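Alpha-L-rhamnosidase (Klebsiella oxytoca, PDB 4XHC) probably hydrolyses terminal alpha-L-rhamnose from rhamnosylated substrates, as a two-domain glycoside hydrolase of family GH78 that binds rhamnose in a pocket of its catalytic domain. Local coordinates at residues T34-P37 and N38-R41; R400-Q403 and L404-A408. All coordinates share one frame; numbering follows the deposited sequence.

Interaction 1 (T34-P37 and N38-R41); sequences TRHP and NFLR. With SO4 (sulfate ion), chain E.
Leu-40 reaches back from the first turn of a helix to Arg-35, at the end of the strand that leads into it. Its CD1 lies 3.6 Å from CG of Arg-35, and the two side chains cross at about a right angle. Arg-35 leaves the strand with CG anti to the backbone N (chi1 -160°) and then bends at chi3; this turns its guanidinium so that NE and NH2 both donate to one sulfate oxygen, O1, at the edge of the group and in its plane. The bond from Arg-35 NH2 to SO4 O1 measures 2.8 Å. The sulfate probably comes from the crystallisation liquor.

Between these residues His-36 occupies the N-cap position, and its carbonyl O accepts the N-H of Leu-40 at 3.2 Å. The side chains of His-36 and Phe-39 lie side by side and point the same way, but their rings meet obliquely, the planes 39° apart; CB of His-36 comes 3.9 Å from CD2 of Phe-39. One residue further on, Pro-37 O receives the N-H of Arg-41 at 3.0 Å, and the bent Arg-41 chain brings one face of its guanidinium over that same oxygen, off centre toward the rim.

Outside the turn, Phe-39 rests on Glu-327 and Leu-328 of helix 322-340, while Leu-40 touches Val-294, whose carbonyl also binds NH2 of Arg-35. Strand 33-35 pairs antiparallel with strand 277-279, and helix 37-45 follows after the single residue His-36, at the surface.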
loop_
_atom_site.group_PDB
_atom_site.type_symbol
_atom_site.label_atom_id
_atom_site.label_comp_id
_atom_site.label_asym_id
_atom_site.label_seq_id
_atom_site.Cartn_x
_atom_site.Cartn_y
_atom_site.Cartn_z
ATOM N N THR A 34 -4.940 35.468 -10.505
ATOM C CA THR A 34 -4.524 36.626 -9.698
ATOM C C THR A 34 -4.693 36.295 -8.210
ATOM O O THR A 34 -5.767 35.910 -7.761
ATOM C CB THR A 34 -5.334 37.915 -10.061
ATOM O OG1 THR A 34 -4.910 38.426 -11.334
ATOM C CG2 THR A 34 -5.157 39.025 -9.014
ATOM N N ARG A 35 -3.623 36.476 -7.450
ATOM C CA ARG A 35 -3.623 36.199 -6.026
ATOM C C ARG A 35 -3.874 37.530 -5.290
ATOM O O ARG A 35 -3.417 38.570 -5.752
ATOM C CB ARG A 35 -2.261 35.594 -5.666
ATOM C CG ARG A 35 -2.202 34.817 -4.361
ATOM C CD ARG A 35 -0.959 33.925 -4.291
ATOM N NE ARG A 35 -1.200 32.650 -4.966
ATOM C CZ ARG A 35 -1.793 31.591 -4.411
ATOM N NH1 ARG A 35 -2.203 31.619 -3.145
ATOM N NH2 ARG A 35 -1.974 30.489 -5.129
ATOM N N HIS A 36 -4.616 37.502 -4.176
ATOM C CA HIS A 36 -4.792 38.681 -3.299
ATOM C C HIS A 36 -4.297 38.382 -1.883
ATOM O O HIS A 36 -5.065 37.891 -1.056
ATOM C CB HIS A 36 -6.258 39.103 -3.229
ATOM C CG HIS A 36 -6.784 39.668 -4.507
ATOM N ND1 HIS A 36 -7.528 38.922 -5.397
ATOM C CD2 HIS A 36 -6.666 40.900 -5.052
ATOM C CE1 HIS A 36 -7.846 39.669 -6.437
ATOM N NE2 HIS A 36 -7.336 40.873 -6.252
ATOM N N PRO A 37 -3.013 38.678 -1.595
ATOM C CA PRO A 37 -2.408 38.235 -0.331
ATOM C C PRO A 37 -3.190 38.640 0.919
ATOM O O PRO A 37 -3.261 37.865 1.873
ATOM C CB PRO A 37 -1.026 38.902 -0.344
ATOM C CG PRO A 37 -0.735 39.154 -1.782
ATOM C CD PRO A 37 -2.063 39.454 -2.413
ATOM N N ASN A 38 -3.754 39.844 0.912
ATOM C CA ASN A 38 -4.540 40.351 2.045
ATOM C C ASN A 38 -5.739 39.443 2.378
ATOM O O ASN A 38 -5.919 39.044 3.534
ATOM C CB ASN A 38 -4.969 41.827 1.828
ATOM C CG ASN A 38 -5.415 42.131 0.384
ATOM O OD1 ASN A 38 -4.614 42.088 -0.565
ATOM N ND2 ASN A 38 -6.695 42.463 0.220
ATOM N N PHE A 39 -6.532 39.094 1.366
ATOM C CA PHE A 39 -7.687 38.223 1.572
ATOM C C PHE A 39 -7.269 36.832 2.052
ATOM O O PHE A 39 -7.956 36.237 2.882
ATOM C CB PHE A 39 -8.542 38.082 0.298
ATOM C CG PHE A 39 -9.201 39.364 -0.173
ATOM C CD1 PHE A 39 -9.379 40.461 0.669
ATOM C CD2 PHE A 39 -9.681 39.452 -1.475
ATOM C CE1 PHE A 39 -9.991 41.621 0.208
ATOM C CE2 PHE A 39 -10.293 40.608 -1.935
ATOM C CZ PHE A 39 -10.447 41.692 -1.095
ATOM N N LEU A 40 -6.154 36.317 1.539
ATOM C CA LEU A 40 -5.706 34.976 1.907
ATOM C C LEU A 40 -5.185 34.891 3.340
ATOM O O LEU A 40 -5.331 33.848 3.977
ATOM C CB LEU A 40 -4.643 34.464 0.940
ATOM C CG LEU A 40 -5.117 34.251 -0.496
ATOM C CD1 LEU A 40 -3.937 33.884 -1.380
ATOM C CD2 LEU A 40 -6.212 33.193 -0.585
ATOM N N ARG A 41 -4.573 35.968 3.839
ATOM C CA ARG A 41 -4.108 36.016 5.233
ATOM C C ARG A 41 -5.285 36.012 6.208
ATOM O O ARG A 41 -5.205 35.413 7.275
ATOM C CB ARG A 41 -3.202 37.232 5.491
ATOM C CG ARG A 41 -1.789 37.097 4.918
ATOM C CD ARG A 41 -0.842 38.177 5.433
ATOM N NE ARG A 41 -1.454 39.511 5.377
ATOM C CZ ARG A 41 -1.325 40.395 4.382
ATOM N NH1 ARG A 41 -0.576 40.132 3.309
ATOM N NH2 ARG A 41 -1.953 41.565 4.460
HETATM S S SO4 E . -0.484 31.686 -8.796
HETATM O O1 SO4 E . -1.410 31.427 -7.670
HETATM O O2 SO4 E . -1.264 32.107 -9.988
HETATM O O3 SO4 E . 0.481 32.736 -8.378
HETATM O O4 SO4 E . 0.255 30.443 -9.117
#

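Interaction 2 (R400-Q403 and L404-A408)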
loop_
_atom_site.group_PDB
_atom_site.type_symbol
_atom_site.label_atom_id
_atom_site.label_comp_id
_atom_site.label_asym_id
_atom_site.label_seq_id
_atom_site.Cartn_x
_atom_site.Cartn_y
_atom_site.Cartn_z
ATOM N N ARG A 400 -32.020 47.150 -14.823
ATOM C CA ARG A 400 -31.536 45.958 -15.476
ATOM C C ARG A 400 -32.336 44.717 -15.068
ATOM O O ARG A 400 -32.620 43.854 -15.901
ATOM C CB ARG A 400 -30.068 45.756 -15.151
ATOM C CG ARG A 400 -29.345 44.891 -16.157
ATOM C CD ARG A 400 -28.852 45.779 -17.295
ATOM N NE ARG A 400 -27.844 45.164 -18.163
ATOM C CZ ARG A 400 -28.056 44.169 -19.025
ATOM N NH1 ARG A 400 -29.266 43.618 -19.181
ATOM N NH2 ARG A 400 -27.025 43.713 -19.739
ATOM N N LEU A 401 -32.693 44.638 -13.787
ATOM C CA LEU A 401 -33.542 43.562 -13.271
ATOM C C LEU A 401 -34.858 43.498 -14.043
ATOM O O LEU A 401 -35.335 42.419 -14.402
ATOM C CB LEU A 401 -33.825 43.773 -11.779
ATOM C CG LEU A 401 -34.482 42.604 -11.034
ATOM C CD1 LEU A 401 -33.495 41.462 -10.822
ATOM C CD2 LEU A 401 -35.058 43.068 -9.705
ATOM N N GLN A 402 -35.431 44.664 -14.307
ATOM C CA GLN A 402 -36.686 44.747 -15.028
ATOM C C GLN A 402 -36.556 44.250 -16.468
ATOM O O GLN A 402 -37.434 43.540 -16.957
ATOM C CB GLN A 402 -37.233 46.189 -15.018
ATOM C CG GLN A 402 -38.742 46.267 -15.196
ATOM C CD GLN A 402 -39.464 45.106 -14.508
ATOM O OE1 GLN A 402 -39.870 44.130 -15.162
ATOM N NE2 GLN A 402 -39.582 45.177 -13.185
ATOM N N GLN A 403 -35.478 44.647 -17.148
ATOM C CA GLN A 403 -35.224 44.198 -18.522
ATOM C C GLN A 403 -35.145 42.693 -18.586
ATOM O O GLN A 403 -35.783 42.082 -19.436
ATOM C CB GLN A 403 -33.951 44.833 -19.074
ATOM C CG GLN A 403 -34.143 46.304 -19.397
ATOM C CD GLN A 403 -32.836 47.002 -19.688
ATOM O OE1 GLN A 403 -31.893 46.378 -20.189
ATOM N NE2 GLN A 403 -32.769 48.298 -19.381
ATOM N N LEU A 404 -34.395 42.096 -17.661
ATOM C CA LEU A 404 -34.184 40.646 -17.653
ATOM C C LEU A 404 -35.477 39.877 -17.383
ATOM O O LEU A 404 -35.758 38.886 -18.056
ATOM C CB LEU A 404 -33.130 40.252 -16.615
ATOM C CG LEU A 404 -31.711 40.793 -16.794
ATOM C CD1 LEU A 404 -30.813 40.291 -15.673
ATOM C CD2 LEU A 404 -31.134 40.404 -18.146
ATOM N N LYS A 405 -36.253 40.320 -16.399
ATOM C CA LYS A 405 -37.550 39.703 -16.142
ATOM C C LYS A 405 -38.484 39.793 -17.356
ATOM O O LYS A 405 -39.113 38.801 -17.717
ATOM C CB LYS A 405 -38.233 40.341 -14.941
ATOM C CG LYS A 405 -37.558 40.039 -13.627
ATOM C CD LYS A 405 -38.445 40.406 -12.457
ATOM C CE LYS A 405 -37.701 40.167 -11.162
ATOM N NZ LYS A 405 -38.569 40.304 -9.969
ATOM N N SER A 406 -38.584 40.976 -17.970
ATOM C CA SER A 406 -39.394 41.142 -19.185
ATOM C C SER A 406 -38.921 40.246 -20.323
ATOM O O SER A 406 -39.733 39.602 -20.994
ATOM C CB SER A 406 -39.380 42.587 -19.671
ATOM O OG SER A 406 -40.073 43.398 -18.753
ATOM N N ALA A 407 -37.616 40.212 -20.545
ATOM C CA ALA A 407 -37.052 39.395 -21.598
ATOM C C ALA A 407 -37.341 37.906 -21.351
ATOM O O ALA A 407 -37.585 37.150 -22.295
ATOM C CB ALA A 407 -35.562 39.647 -21.707
ATOM N N ALA A 408 -37.327 37.494 -20.089
ATOM C CA ALA A 408 -37.653 36.122 -19.744
ATOM C C ALA A 408 -39.086 35.780 -20.143
ATOM O O ALA A 408 -39.327 34.756 -20.779
ATOM C CB ALA A 408 -37.446 35.889 -18.259
#
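Lys-405 crosses Leu-401, one turn earlier in the same helix, at a slant and touches it with CE, 4.0 Å from CG of the leucine. The lysine is extended beyond CG, every later torsion close to anti, and this carries NZ past Leu-401 to a hydrogen bond with the carbonyl O of Glu-440. Leu-404 makes the corresponding step back to Arg-400: its CD2 approaches NH1 of the guanidinium at 3.9 Å, the arginine chain having bent at chi2 (87°) to swing toward it.

On the next flank Ser-406 folds its hydroxyl back onto the helix. With OG anti to its own carbonyl carbon (chi1 -68°), it donates to Gln-402 O at 3.2 Å. That oxygen also takes the backbone N-H of Ser-406, at 3.0 Å, so two donors grip it, one from each face of the carbonyl plane. Gln-402 OE1 stays near the hydroxyl, 3.7 Å from OG.

Backbone bonds set the spacing of all these pairs: Leu-404 N to Arg-400 O, Lys-405 N to Leu-401 O at 3.0 Å, and Ala-407 N to Gln-403 O at 2.8 Å. Further out, Leu-401 and Leu-404 both pack on Ile-376 of helix 368-389, and Gln-372 NE2 of that helix bonds to Leu-404 O. Ala-407 meets Val-348 from a loop.

This is a regular i to i+4 alpha-helix with a buried flank and a polar one, here in helix 391-412, which pairs with helix 368-389 in the helical catalytic domain, a six-hairpin glycosidase fold whose family has an (alpha/alpha)6 barrel.

How the interactions relate
Interaction 1 comes first along the chain, near the modelled N-terminus, and interaction 2 follows more than 350 residues later. Their centres are 35 Å apart and their nearest atoms about 24 Å, so the two do not touch. They share no helix or strand: 34-41 runs from strand 33-35 into helix 37-45, whereas 400-408 lies wholly within helix 391-412. Both nevertheless belong to the helical side of the molecule. The N-terminal segment is attached to the helical domain through strand 277-279 and helix 322-340, before the chain enters the larger beta-sheets; interaction 2 lies within the helical domain itself. Neither includes a residue of the rhamnose pocket.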